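Local coordinates for protein acetone carboxylase alpha subunit (Xanthobacter autotrophicus Py2, PDB 5M45) that forms the alpha subunit of a multi-chain enzyme, contains a hydantoinase B/oxoprolinase domain and binds a manganese ion, at residues M760-S763 and D767-T770; K120-N125 and I201-V206; S455-A460 and L497-R502; V84-E89 and M488-L493; T361-P366 and R417-R422. All coordinates share one frame; numbering follows the deposited sequence.

Contact 1: M760-S763 and D767-T770. With MG (magnesium ion), chain Q.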
# COMPACT_ATOMS: atom_id res chain seq x y z
N MET A 760 -12.22 12.26 11.00
CA MET A 760 -12.53 12.66 9.62
C MET A 760 -12.99 11.44 8.83
O MET A 760 -12.21 10.53 8.56
CB MET A 760 -11.29 13.30 8.99
CG MET A 760 -11.49 13.91 7.61
SD MET A 760 -9.90 14.33 6.75
CE MET A 760 -10.56 15.38 5.45
N ASP A 761 -14.27 11.43 8.48
CA ASP A 761 -14.89 10.33 7.74
C ASP A 761 -14.47 10.29 6.25
O ASP A 761 -14.17 11.32 5.66
CB ASP A 761 -16.43 10.41 7.86
CG ASP A 761 -17.12 9.15 7.34
OD1 ASP A 761 -17.02 8.11 8.02
OD2 ASP A 761 -17.72 9.18 6.22
N ILE A 762 -14.46 9.09 5.66
CA ILE A 762 -14.16 8.93 4.23
C ILE A 762 -15.08 9.77 3.31
O ILE A 762 -14.64 10.23 2.27
CB ILE A 762 -14.13 7.45 3.81
CG1 ILE A 762 -13.54 7.27 2.39
CG2 ILE A 762 -15.52 6.79 3.87
CD1 ILE A 762 -12.13 7.82 2.22
N SER A 763 -16.34 9.98 3.71
CA SER A 763 -17.25 10.82 2.90
C SER A 763 -16.87 12.31 2.83
O SER A 763 -17.43 13.01 2.00
CB SER A 763 -18.69 10.69 3.38
OG SER A 763 -18.77 11.15 4.76
N ASP A 767 -15.64 13.97 -4.12
CA ASP A 767 -16.33 13.02 -5.03
C ASP A 767 -16.70 11.65 -4.40
O ASP A 767 -17.06 10.74 -5.13
CB ASP A 767 -15.50 12.79 -6.33
CG ASP A 767 -16.32 12.12 -7.48
OD1 ASP A 767 -17.50 12.56 -7.70
OD2 ASP A 767 -15.78 11.17 -8.16
N VAL A 768 -16.63 11.51 -3.07
CA VAL A 768 -16.98 10.27 -2.39
C VAL A 768 -18.45 10.29 -1.90
O VAL A 768 -18.85 11.15 -1.08
CB VAL A 768 -16.02 9.99 -1.20
CG1 VAL A 768 -16.45 8.74 -0.43
CG2 VAL A 768 -14.58 9.83 -1.71
N HIS A 769 -19.25 9.35 -2.39
CA HIS A 769 -20.65 9.19 -1.98
C HIS A 769 -20.81 7.83 -1.31
O HIS A 769 -20.70 6.80 -1.97
CB HIS A 769 -21.55 9.25 -3.21
CG HIS A 769 -21.36 10.48 -4.04
ND1 HIS A 769 -20.31 10.62 -4.95
CD2 HIS A 769 -22.06 11.64 -4.08
CE1 HIS A 769 -20.40 11.81 -5.52
NE2 HIS A 769 -21.44 12.44 -5.00
N THR A 770 -21.05 7.80 -0.00
CA THR A 770 -21.14 6.52 0.70
C THR A 770 -22.58 6.01 0.66
O THR A 770 -23.53 6.81 0.58
CB THR A 770 -20.62 6.60 2.16
OG1 THR A 770 -21.22 7.70 2.82
CG2 THR A 770 -19.15 6.84 2.22
MG MG Q . -19.34 12.84 0.46
O HOH W 1 -19.44 7.40 5.67
O HOH W 2 -17.68 14.10 -0.61
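With chi1 at 176°, V768 swings CG1 to the side of CB remote from its own backbone N, and this methyl settles against the main chain across the turn, V768 CG1 lying 3.6 Å from I762 O. I762 has a similar first torsion (-169°), which sets its CG2 between backbone N and carbonyl carbon and brings it to 4.0 Å from CG2 of T770. The hydroxyl of S763 serves its own segment instead. S763 OG donates to the anti lone pair of D761 OD2, at 2.7 Å, while S763 N reaches the same oxygen from above the carboxylate plane and closes an Asx turn. A water also donates to D761 OD2 and makes a weak bond to T770 OG1, and K384 forms a salt bridge with D761 OD1, so both carboxylate oxygens are engaged. V768 is further covered by Y121 of helix 111-124 and by R222 of the second subunit. No direct hydrogen bond joins the two segments. The main polar link is a magnesium ion, held by S763 O at 2.5 Å and V768 O at 2.3 Å, with a water 2.4 Å from the magnesium as a further ligand. These ligands are neutral oxygens at distances rather long for magnesium, which implies a fairly loose clamp of two main-chain carbonyls across the turn.

Contact 2: K120-N125 and I201-V206. With AE4 (3,6,9,12,15-pentaoxaheptadecan-1-ol), chain P.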
# COMPACT_ATOMS: atom_id res chain seq x y z
N LYS A 120 -22.75 -1.57 -5.17
CA LYS A 120 -23.57 -0.38 -4.91
C LYS A 120 -22.71 0.92 -4.80
O LYS A 120 -23.16 2.00 -5.20
CB LYS A 120 -24.46 -0.59 -3.67
CG LYS A 120 -25.53 -1.65 -3.89
CD LYS A 120 -26.14 -2.20 -2.60
CE LYS A 120 -26.93 -3.47 -2.87
NZ LYS A 120 -27.57 -4.03 -1.67
N TYR A 121 -21.48 0.81 -4.27
CA TYR A 121 -20.55 1.94 -4.29
C TYR A 121 -20.25 2.41 -5.74
O TYR A 121 -20.22 3.62 -6.03
CB TYR A 121 -19.24 1.60 -3.54
CG TYR A 121 -18.29 2.77 -3.39
CD1 TYR A 121 -18.42 3.66 -2.32
CD2 TYR A 121 -17.28 3.01 -4.31
CE1 TYR A 121 -17.55 4.74 -2.17
CE2 TYR A 121 -16.39 4.09 -4.16
CZ TYR A 121 -16.53 4.95 -3.10
OH TYR A 121 -15.70 6.02 -2.94
N MET A 122 -19.99 1.46 -6.63
CA MET A 122 -19.81 1.77 -8.07
C MET A 122 -21.04 2.44 -8.68
O MET A 122 -20.93 3.42 -9.44
CB MET A 122 -19.40 0.52 -8.89
CG MET A 122 -18.03 -0.07 -8.49
SD MET A 122 -17.36 -1.31 -9.62
CE MET A 122 -18.19 -2.80 -9.12
N ILE A 123 -22.21 1.94 -8.33
CA ILE A 123 -23.48 2.52 -8.80
C ILE A 123 -23.59 3.98 -8.34
O ILE A 123 -23.79 4.89 -9.14
CB ILE A 123 -24.68 1.68 -8.30
CG1 ILE A 123 -24.64 0.30 -8.96
CG2 ILE A 123 -26.00 2.39 -8.62
CD1 ILE A 123 -25.73 -0.67 -8.53
N GLU A 124 -23.41 4.20 -7.05
CA GLU A 124 -23.62 5.49 -6.42
C GLU A 124 -22.55 6.54 -6.76
O GLU A 124 -22.80 7.74 -6.62
CB GLU A 124 -23.64 5.27 -4.92
CG GLU A 124 -24.27 6.33 -4.11
CD GLU A 124 -25.78 6.57 -4.34
OE1 GLU A 124 -26.24 7.42 -3.56
OE2 GLU A 124 -26.53 6.05 -5.23
N ASN A 125 -21.36 6.10 -7.16
CA ASN A 125 -20.26 7.02 -7.49
C ASN A 125 -19.98 7.16 -9.01
O ASN A 125 -18.95 7.72 -9.43
CB ASN A 125 -19.02 6.61 -6.73
CG ASN A 125 -19.14 6.91 -5.25
OD1 ASN A 125 -18.79 8.01 -4.81
ND2 ASN A 125 -19.70 5.98 -4.48
N ILE A 201 -7.43 -2.08 -2.39
CA ILE A 201 -7.83 -1.90 -3.78
C ILE A 201 -9.31 -1.40 -3.77
O ILE A 201 -10.18 -2.11 -3.27
CB ILE A 201 -7.77 -3.27 -4.50
CG1 ILE A 201 -6.37 -3.93 -4.35
CG2 ILE A 201 -8.11 -3.13 -5.97
CD1 ILE A 201 -6.42 -5.46 -4.14
N THR A 202 -9.59 -0.23 -4.35
CA THR A 202 -10.96 0.32 -4.35
C THR A 202 -11.65 0.18 -5.71
O THR A 202 -11.48 1.02 -6.57
CB THR A 202 -10.98 1.80 -3.88
OG1 THR A 202 -10.39 1.92 -2.59
CG2 THR A 202 -12.42 2.36 -3.83
N CYS A 203 -12.42 -0.90 -5.89
CA CYS A 203 -13.18 -1.16 -7.13
C CYS A 203 -12.38 -0.84 -8.42
O CYS A 203 -12.85 -0.17 -9.36
CB CYS A 203 -14.52 -0.41 -7.07
SG CYS A 203 -15.68 -1.05 -5.82
N ARG A 204 -11.16 -1.40 -8.48
CA ARG A 204 -10.24 -1.12 -9.59
C ARG A 204 -10.60 -1.94 -10.83
O ARG A 204 -10.88 -3.13 -10.73
CB ARG A 204 -8.82 -1.41 -9.13
CG ARG A 204 -7.73 -1.21 -10.20
CD ARG A 204 -6.33 -1.30 -9.62
NE ARG A 204 -5.33 -1.23 -10.69
CZ ARG A 204 -4.00 -1.21 -10.49
NH1 ARG A 204 -3.49 -1.21 -9.26
NH2 ARG A 204 -3.18 -1.17 -11.53
N LYS A 205 -10.59 -1.32 -12.01
CA LYS A 205 -10.69 -2.09 -13.25
C LYS A 205 -9.30 -2.69 -13.55
O LYS A 205 -8.37 -1.96 -13.92
CB LYS A 205 -11.20 -1.25 -14.44
CG LYS A 205 -11.54 -2.12 -15.67
CD LYS A 205 -11.97 -1.38 -16.92
CE LYS A 205 -13.19 -0.53 -16.64
NZ LYS A 205 -13.86 -0.02 -17.87
N VAL A 206 -9.17 -4.00 -13.39
CA VAL A 206 -7.90 -4.72 -13.53
C VAL A 206 -7.78 -5.53 -14.84
O VAL A 206 -6.72 -6.12 -15.10
CB VAL A 206 -7.63 -5.65 -12.34
CG1 VAL A 206 -7.51 -4.81 -11.05
CG2 VAL A 206 -8.67 -6.78 -12.20
C2 AE4 P . -36.46 2.14 6.97
C3 AE4 P . -35.92 2.53 5.60
O4 AE4 P . -36.11 1.45 4.68
C5 AE4 P . -36.08 1.80 3.29
C6 AE4 P . -35.60 0.61 2.45
O7 AE4 P . -34.28 0.81 1.91
C8 AE4 P . -33.25 0.73 2.91
C9 AE4 P . -31.91 1.04 2.28
C11 AE4 P . -30.44 -0.77 2.88
O10 AE4 P . -31.29 -0.19 1.89
C12 AE4 P . -30.74 -2.26 2.97
O13 AE4 P . -29.99 -2.99 2.00
C14 AE4 P . -29.77 -4.33 2.40
C15 AE4 P . -29.15 -5.12 1.25
O16 AE4 P . -27.79 -4.71 1.11
C17 AE4 P . -26.84 -5.57 1.72
C18 AE4 P . -25.45 -5.10 1.32
O19 AE4 P . -25.34 -5.10 -0.12
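M122 and C203 meet through their sulfur-bearing side chains, M122 CG lying 3.7 Å from C203 SG. Both side chains leave the backbone on the side of the amide N; in M122 chi1 (-64°) and an extended chi2 (-168°) carry CG and SD to the cysteine, with M122 SD 3.9 Å from C203 CB, and a bend at chi3 turns the terminal methyl CE. Beside them the methyl CG2 of T202 approaches Y121 CE2 obliquely at 4.3 Å, while T202 OG1 turns to D143. The contact lays the end of helix 111-124 against the residues leading into strand 204-208 of a seven-stranded antiparallel sheet, whose strand 138-141 supplies F139 as a further neighbour of M122. At the helix terminus N125 folds back: its ND2 sits 3.3 Å above the centre of the Y121 ring and donates almost straight to Y121 O (2.9 Å, 165°). That carbonyl also accepts from N125 N, but it is the ND2 bond that holds the side-chain amide over the ring. The Y121 hydroxyl bonds to H218 and R222 of the second subunit. K120, extended beyond CG, carries NZ to a hydrogen bond with O19 of 3,6,9,12,15-pentaoxaheptadecan-1-ol at 2.9 Å, and D100 gives the same ammonium a salt bridge.

Contact 3: S455-A460 and L497-R502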
# COMPACT_ATOMS: atom_id res chain seq x y z
N SER A 455 -2.61 -20.17 9.90
CA SER A 455 -3.30 -21.44 10.03
C SER A 455 -4.81 -21.26 10.18
O SER A 455 -5.28 -20.44 11.04
CB SER A 455 -2.81 -22.22 11.26
OG SER A 455 -3.55 -23.41 11.39
N PHE A 456 -5.56 -22.06 9.41
CA PHE A 456 -7.03 -22.14 9.54
C PHE A 456 -7.51 -23.35 10.39
O PHE A 456 -8.65 -23.80 10.26
CB PHE A 456 -7.72 -22.06 8.15
CG PHE A 456 -8.13 -20.66 7.75
CD1 PHE A 456 -7.19 -19.71 7.38
CD2 PHE A 456 -9.49 -20.28 7.71
CE1 PHE A 456 -7.56 -18.43 7.03
CE2 PHE A 456 -9.85 -19.02 7.38
CZ PHE A 456 -8.90 -18.08 7.01
N GLU A 457 -6.67 -23.78 11.34
CA GLU A 457 -7.11 -24.73 12.37
C GLU A 457 -8.29 -24.13 13.16
O GLU A 457 -9.14 -24.89 13.57
CB GLU A 457 -5.96 -25.15 13.33
CG GLU A 457 -5.04 -26.20 12.71
CD GLU A 457 -4.03 -26.82 13.66
OE1 GLU A 457 -3.55 -26.18 14.62
OE2 GLU A 457 -3.71 -28.02 13.41
N CYS A 458 -8.38 -22.79 13.30
CA CYS A 458 -9.49 -22.16 14.01
C CYS A 458 -10.73 -21.89 13.13
O CYS A 458 -11.60 -21.05 13.48
CB CYS A 458 -9.06 -20.91 14.79
SG CYS A 458 -8.16 -19.68 13.78
N ALA A 459 -10.83 -22.62 12.01
CA ALA A 459 -12.09 -22.95 11.39
C ALA A 459 -12.87 -24.01 12.15
O ALA A 459 -14.07 -24.21 11.84
CB ALA A 459 -11.88 -23.41 9.92
N ALA A 460 -12.23 -24.69 13.12
CA ALA A 460 -12.77 -25.88 13.79
C ALA A 460 -12.75 -25.69 15.30
O ALA A 460 -11.94 -26.29 16.01
CB ALA A 460 -11.98 -27.10 13.36
N LEU A 497 7.15 -25.85 9.58
CA LEU A 497 6.79 -26.28 10.93
C LEU A 497 6.43 -27.78 10.84
O LEU A 497 5.91 -28.23 9.82
CB LEU A 497 5.53 -25.53 11.45
CG LEU A 497 5.54 -23.98 11.46
CD1 LEU A 497 4.15 -23.45 11.78
CD2 LEU A 497 6.53 -23.46 12.46
N VAL A 498 6.68 -28.53 11.92
CA VAL A 498 6.21 -29.91 12.04
C VAL A 498 5.37 -30.13 13.29
O VAL A 498 5.62 -29.55 14.33
CB VAL A 498 7.35 -30.96 12.01
CG1 VAL A 498 8.05 -30.93 10.64
CG2 VAL A 498 8.37 -30.74 13.11
N TYR A 499 4.35 -30.99 13.15
CA TYR A 499 3.48 -31.38 14.25
C TYR A 499 4.14 -32.34 15.25
O TYR A 499 4.64 -33.39 14.87
CB TYR A 499 2.20 -32.02 13.72
CG TYR A 499 1.20 -31.06 13.11
CD1 TYR A 499 1.29 -30.68 11.79
CD2 TYR A 499 0.15 -30.56 13.88
CE1 TYR A 499 0.38 -29.79 11.23
CE2 TYR A 499 -0.75 -29.67 13.36
CZ TYR A 499 -0.64 -29.28 12.01
OH TYR A 499 -1.54 -28.42 11.45
N LEU A 500 4.15 -31.94 16.51
CA LEU A 500 4.44 -32.84 17.64
C LEU A 500 3.19 -33.23 18.47
O LEU A 500 3.30 -34.01 19.41
CB LEU A 500 5.47 -32.19 18.55
CG LEU A 500 6.85 -31.83 17.99
CD1 LEU A 500 7.77 -31.31 19.11
CD2 LEU A 500 7.52 -33.01 17.30
N GLY A 501 2.04 -32.62 18.18
CA GLY A 501 0.79 -33.01 18.81
C GLY A 501 -0.44 -32.46 18.10
O GLY A 501 -0.41 -31.38 17.48
N ARG A 502 -1.54 -33.23 18.16
CA ARG A 502 -2.89 -32.73 17.87
C ARG A 502 -3.84 -33.45 18.81
O ARG A 502 -3.93 -34.68 18.75
CB ARG A 502 -3.23 -33.00 16.40
CG ARG A 502 -3.75 -31.82 15.62
CD ARG A 502 -4.24 -32.20 14.23
NE ARG A 502 -4.41 -31.03 13.38
CZ ARG A 502 -4.92 -31.02 12.16
NH1 ARG A 502 -5.03 -29.85 11.53
NH2 ARG A 502 -5.33 -32.15 11.58
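E457, in a short 3-10 turn, and R502, on strand 497-504, are the nearest backbone neighbours, yet their CA atoms stand 10.6 Å apart, so long side chains must span the gap. E457 and R502 come from opposite directions, and the arginine grips one carboxylate oxygen side-on: R502 NH1 reaches E457 OE2 at 2.9 Å, through the anti lone pair of that oxygen, and R502 NE reaches the same E457 OE2 at 3.1 Å. Guanidinium and carboxylate planes are only 30° apart. From above the carboxylate plane, Y499 OH donates a third hydrogen bond to E457 OE2 (3.0 Å). The other oxygen, OE1, is taken by S522, R524 and N620, so the buried charge is well compensated and the glutamate is probably ionised. S455 OG steadies the turn by accepting from E457 N, an ST turn. On the opposing strand, which is outermost in its antiparallel sheet within this chain, R502 bonds through its backbone to the chain of another protein. L500 and G501 both face L523 of strand 520-526, a classic beta bulge.

Contact 4: V84-E89 and M488-L493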
# COMPACT_ATOMS: atom_id res chain seq x y z
N VAL A 84 -7.92 -22.15 0.59
CA VAL A 84 -8.90 -22.23 -0.50
C VAL A 84 -9.15 -23.67 -0.97
O VAL A 84 -10.30 -24.14 -1.01
CB VAL A 84 -8.47 -21.31 -1.66
CG1 VAL A 84 -9.39 -21.50 -2.88
CG2 VAL A 84 -8.47 -19.84 -1.20
N GLU A 85 -8.08 -24.37 -1.31
CA GLU A 85 -8.19 -25.69 -1.95
C GLU A 85 -8.79 -26.82 -1.07
O GLU A 85 -9.58 -27.64 -1.56
CB GLU A 85 -6.82 -26.11 -2.49
CG GLU A 85 -6.88 -27.31 -3.43
CD GLU A 85 -6.95 -28.68 -2.75
OE1 GLU A 85 -7.52 -29.59 -3.43
OE2 GLU A 85 -6.48 -28.87 -1.60
N GLN A 86 -8.41 -26.86 0.21
CA GLN A 86 -8.90 -27.90 1.12
C GLN A 86 -10.01 -27.36 2.05
O GLN A 86 -11.10 -27.91 2.10
CB GLN A 86 -7.77 -28.53 1.95
CG GLN A 86 -8.30 -29.64 2.85
CD GLN A 86 -7.24 -30.52 3.50
OE1 GLN A 86 -6.35 -30.08 4.22
NE2 GLN A 86 -7.36 -31.82 3.26
N GLU A 87 -9.73 -26.29 2.79
CA GLU A 87 -10.73 -25.71 3.71
C GLU A 87 -11.97 -25.08 3.04
O GLU A 87 -12.99 -24.94 3.69
CB GLU A 87 -10.12 -24.65 4.61
CG GLU A 87 -9.66 -25.13 5.97
CD GLU A 87 -8.60 -26.13 5.84
OE1 GLU A 87 -8.96 -27.32 6.04
OE2 GLU A 87 -7.44 -25.69 5.47
N GLY A 88 -11.86 -24.66 1.77
CA GLY A 88 -13.00 -24.09 1.07
C GLY A 88 -13.39 -22.68 1.53
O GLY A 88 -14.59 -22.33 1.48
N GLU A 89 -12.41 -21.87 1.93
CA GLU A 89 -12.68 -20.46 2.33
C GLU A 89 -12.77 -19.56 1.09
O GLU A 89 -11.87 -18.75 0.80
CB GLU A 89 -11.68 -19.95 3.38
CG GLU A 89 -11.36 -20.91 4.54
CD GLU A 89 -12.55 -21.50 5.28
OE1 GLU A 89 -12.34 -22.41 6.10
OE2 GLU A 89 -13.73 -21.05 5.08
N MET A 488 -2.81 -32.50 8.62
CA MET A 488 -1.45 -32.17 9.08
C MET A 488 -0.44 -32.21 7.92
O MET A 488 0.41 -31.33 7.81
CB MET A 488 -0.99 -33.10 10.20
CG MET A 488 -1.66 -32.86 11.54
SD MET A 488 -1.11 -33.92 12.92
CE MET A 488 -1.93 -35.46 12.56
N GLU A 489 -0.55 -33.22 7.05
CA GLU A 489 0.42 -33.39 5.97
C GLU A 489 0.31 -32.26 4.91
O GLU A 489 1.33 -31.92 4.26
CB GLU A 489 0.31 -34.77 5.29
CG GLU A 489 0.73 -35.92 6.22
CD GLU A 489 0.55 -37.31 5.63
OE1 GLU A 489 -0.18 -37.52 4.66
OE2 GLU A 489 1.13 -38.24 6.24
N ILE A 490 -0.89 -31.72 4.75
CA ILE A 490 -1.13 -30.59 3.85
C ILE A 490 -0.59 -29.26 4.46
O ILE A 490 0.11 -28.50 3.76
CB ILE A 490 -2.63 -30.46 3.47
CG1 ILE A 490 -3.09 -31.68 2.68
CG2 ILE A 490 -2.90 -29.19 2.67
CD1 ILE A 490 -2.49 -31.89 1.30
N TRP A 491 -0.88 -29.00 5.73
CA TRP A 491 -0.31 -27.82 6.42
C TRP A 491 1.25 -27.84 6.40
O TRP A 491 1.87 -26.79 6.20
CB TRP A 491 -0.82 -27.65 7.84
CG TRP A 491 -2.27 -27.21 7.94
CD1 TRP A 491 -3.27 -27.85 8.58
CD2 TRP A 491 -2.84 -26.02 7.39
NE1 TRP A 491 -4.45 -27.15 8.45
CE2 TRP A 491 -4.22 -26.04 7.70
CE3 TRP A 491 -2.32 -24.97 6.62
CZ2 TRP A 491 -5.08 -24.99 7.32
CZ3 TRP A 491 -3.16 -23.95 6.22
CH2 TRP A 491 -4.55 -23.97 6.58
N GLU A 492 1.83 -29.03 6.51
CA GLU A 492 3.30 -29.17 6.47
C GLU A 492 3.93 -28.82 5.11
O GLU A 492 5.11 -28.51 5.07
CB GLU A 492 3.77 -30.54 6.99
CG GLU A 492 3.65 -30.65 8.52
CD GLU A 492 4.32 -31.86 9.15
OE1 GLU A 492 5.04 -32.66 8.47
OE2 GLU A 492 4.11 -32.05 10.39
N LEU A 493 3.15 -28.87 4.01
CA LEU A 493 3.60 -28.39 2.71
C LEU A 493 3.57 -26.86 2.57
O LEU A 493 4.23 -26.30 1.68
CB LEU A 493 2.72 -28.92 1.57
CG LEU A 493 2.52 -30.42 1.38
CD1 LEU A 493 1.63 -30.62 0.14
CD2 LEU A 493 3.84 -31.18 1.21
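The carboxylate of E87 and the indole of W491 lie with their planes 24° apart, and E87 OE2 comes obliquely to the benzo ring, 3.1 Å from W491 CZ2 and 3.5 Å from W491 CH2. A bend at chi2 of E87 (63°) folds the carboxylate over toward the indole. W491 NE1 is spoken for by M485 O, while P82 and I83 also touch the indole. E87 OE1 lies close to D484 OD1, a proximity that would tend to raise the pKa of one of the two acids. The second flat group, the amide of Q86, ends against the branch of I490: Q86 OE1 is 3.8 Å from I490 CB, with CG1 and CG2 of I490 at much the same distance. Its NE2 bonds to D487. The contact thus joins the turn that follows helix 82-85, and leads into strand 90-95, to helix 488-494, which runs on to strand 497-504; on that helix E489 and E492 each pair with a basic side chain from the chain of another protein.

Contact 5: T361-P366 and R417-R422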
# COMPACT_ATOMS: atom_id res chain seq x y z
N THR A 361 -28.79 -17.26 8.65
CA THR A 361 -28.74 -18.42 7.75
C THR A 361 -28.49 -19.77 8.46
O THR A 361 -28.81 -20.81 7.89
CB THR A 361 -27.68 -18.31 6.61
OG1 THR A 361 -26.35 -18.52 7.12
CG2 THR A 361 -27.82 -16.97 5.82
N GLN A 362 -27.91 -19.74 9.66
CA GLN A 362 -27.60 -20.94 10.43
C GLN A 362 -28.70 -21.38 11.41
O GLN A 362 -28.58 -22.47 12.01
CB GLN A 362 -26.27 -20.80 11.19
CG GLN A 362 -25.09 -20.57 10.26
CD GLN A 362 -23.79 -20.26 10.96
OE1 GLN A 362 -23.57 -20.58 12.14
NE2 GLN A 362 -22.90 -19.61 10.21
N THR A 363 -29.75 -20.57 11.57
CA THR A 363 -30.79 -20.83 12.59
C THR A 363 -32.24 -20.48 12.12
O THR A 363 -33.14 -21.36 12.17
CB THR A 363 -30.41 -20.17 13.97
OG1 THR A 363 -31.38 -20.52 14.97
CG2 THR A 363 -30.29 -18.62 13.89
N LEU A 364 -32.48 -19.27 11.62
CA LEU A 364 -33.83 -18.83 11.22
C LEU A 364 -34.22 -19.26 9.81
O LEU A 364 -35.30 -19.81 9.61
CB LEU A 364 -33.99 -17.30 11.30
CG LEU A 364 -34.28 -16.71 12.68
CD1 LEU A 364 -34.16 -15.21 12.64
CD2 LEU A 364 -35.67 -17.09 13.16
N ILE A 365 -33.33 -19.03 8.85
CA ILE A 365 -33.63 -19.24 7.42
C ILE A 365 -32.83 -20.32 6.63
O ILE A 365 -32.78 -20.23 5.41
CB ILE A 365 -33.56 -17.88 6.65
CG1 ILE A 365 -32.14 -17.31 6.64
CG2 ILE A 365 -34.57 -16.87 7.21
CD1 ILE A 365 -32.01 -16.06 5.77
N PRO A 366 -32.26 -21.35 7.28
CA PRO A 366 -31.47 -22.31 6.46
C PRO A 366 -32.23 -23.02 5.32
O PRO A 366 -31.60 -23.44 4.34
CB PRO A 366 -30.95 -23.33 7.49
CG PRO A 366 -31.84 -23.19 8.68
CD PRO A 366 -32.33 -21.75 8.69
N ARG A 417 -33.81 -17.64 23.64
CA ARG A 417 -34.88 -17.47 24.65
C ARG A 417 -36.26 -17.59 24.02
O ARG A 417 -37.17 -18.13 24.64
CB ARG A 417 -34.75 -16.14 25.42
CG ARG A 417 -33.55 -16.07 26.33
CD ARG A 417 -33.48 -14.76 27.09
NE ARG A 417 -32.16 -14.65 27.67
CZ ARG A 417 -31.73 -15.31 28.74
NH1 ARG A 417 -32.55 -16.11 29.42
NH2 ARG A 417 -30.45 -15.13 29.14
N SER A 418 -36.42 -17.09 22.79
CA SER A 418 -37.69 -17.21 22.04
C SER A 418 -37.98 -18.68 21.72
O SER A 418 -39.08 -19.18 21.97
CB SER A 418 -37.71 -16.33 20.76
OG SER A 418 -37.05 -16.88 19.63
N TYR A 419 -36.96 -19.39 21.22
CA TYR A 419 -37.09 -20.82 20.90
C TYR A 419 -37.43 -21.66 22.12
O TYR A 419 -38.32 -22.55 22.06
CB TYR A 419 -35.80 -21.37 20.26
CG TYR A 419 -35.25 -20.69 19.01
CD1 TYR A 419 -36.07 -20.00 18.12
CD2 TYR A 419 -33.88 -20.78 18.70
CE1 TYR A 419 -35.55 -19.42 16.95
CE2 TYR A 419 -33.35 -20.23 17.54
CZ TYR A 419 -34.18 -19.55 16.67
OH TYR A 419 -33.65 -19.00 15.53
N PHE A 420 -36.74 -21.39 23.22
CA PHE A 420 -36.93 -22.12 24.47
C PHE A 420 -38.34 -21.91 25.05
O PHE A 420 -39.02 -22.90 25.44
CB PHE A 420 -35.85 -21.74 25.52
CG PHE A 420 -35.93 -22.57 26.75
CD1 PHE A 420 -36.82 -22.23 27.79
CD2 PHE A 420 -35.24 -23.78 26.83
CE1 PHE A 420 -36.97 -23.07 28.91
CE2 PHE A 420 -35.39 -24.61 27.94
CZ PHE A 420 -36.22 -24.24 28.98
N GLY A 421 -38.78 -20.66 25.07
CA GLY A 421 -40.12 -20.31 25.53
C GLY A 421 -41.23 -20.97 24.76
O GLY A 421 -42.25 -21.38 25.34
N ARG A 422 -41.05 -21.09 23.45
CA ARG A 422 -42.07 -21.64 22.56
C ARG A 422 -42.05 -23.16 22.47
O ARG A 422 -43.06 -23.75 22.06
CB ARG A 422 -41.95 -21.01 21.17
CG ARG A 422 -43.15 -21.23 20.29
CD ARG A 422 -43.23 -20.22 19.17
NE ARG A 422 -44.43 -20.40 18.35
CZ ARG A 422 -44.77 -19.60 17.35
NH1 ARG A 422 -44.04 -18.53 17.04
NH2 ARG A 422 -45.82 -19.86 16.62
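The close part of this contact is the meeting of T363 and Y419, where Y419 OH donates to T363 OG1 at 2.8 Å. T363 holds OG1 trans to its backbone N (chi1 -175°), and the hydroxyl lies near the ring plane at the edge, with T363 OG1 3.3 Å from Y419 CE2. The looser part is on the CE1 side of the ring. There L364 slants past the phenol, its CD2 3.7 Å from Y419 OH but 4.5 Å from Y419 CE1. Neither part is open to solvent, since T363, L364 and Y419 are all buried; the partly exposed residue is R417, two positions back on the helix, where it packs on an aromatic side chain from the chain of another protein. The loop after helix 349-361 is thereby tied to helix 401-422, whose W412 and L415 also touch T363. Helix 257-282 packs alongside, with L275 against L364 and M282 against Y419.

How the contacts relate
Contacts 2 to 5 are buried, whereas contact 1 is partly buried in a late loop and is bridged by a magnesium ion. Contacts 1 and 2 adjoin: H769 N probably bonds to N125 OD1, and both touch the second subunit. Contacts 3 and 4, with centres about 10 Å apart, share consecutive elements, helix 488-494 and strand 497-504, linked by a probable hydrogen bond from Y499 N to E492 OE2. Their chemistry nevertheless differs, contact 3 being an ionic cluster and contact 4 van der Waals touches of carboxylate and amide oxygens. Contact 5 stands apart, with a single hydroxyl pair, and in sequence falls within the loop closed by contact 4, as does the sulfur-lined contact 2.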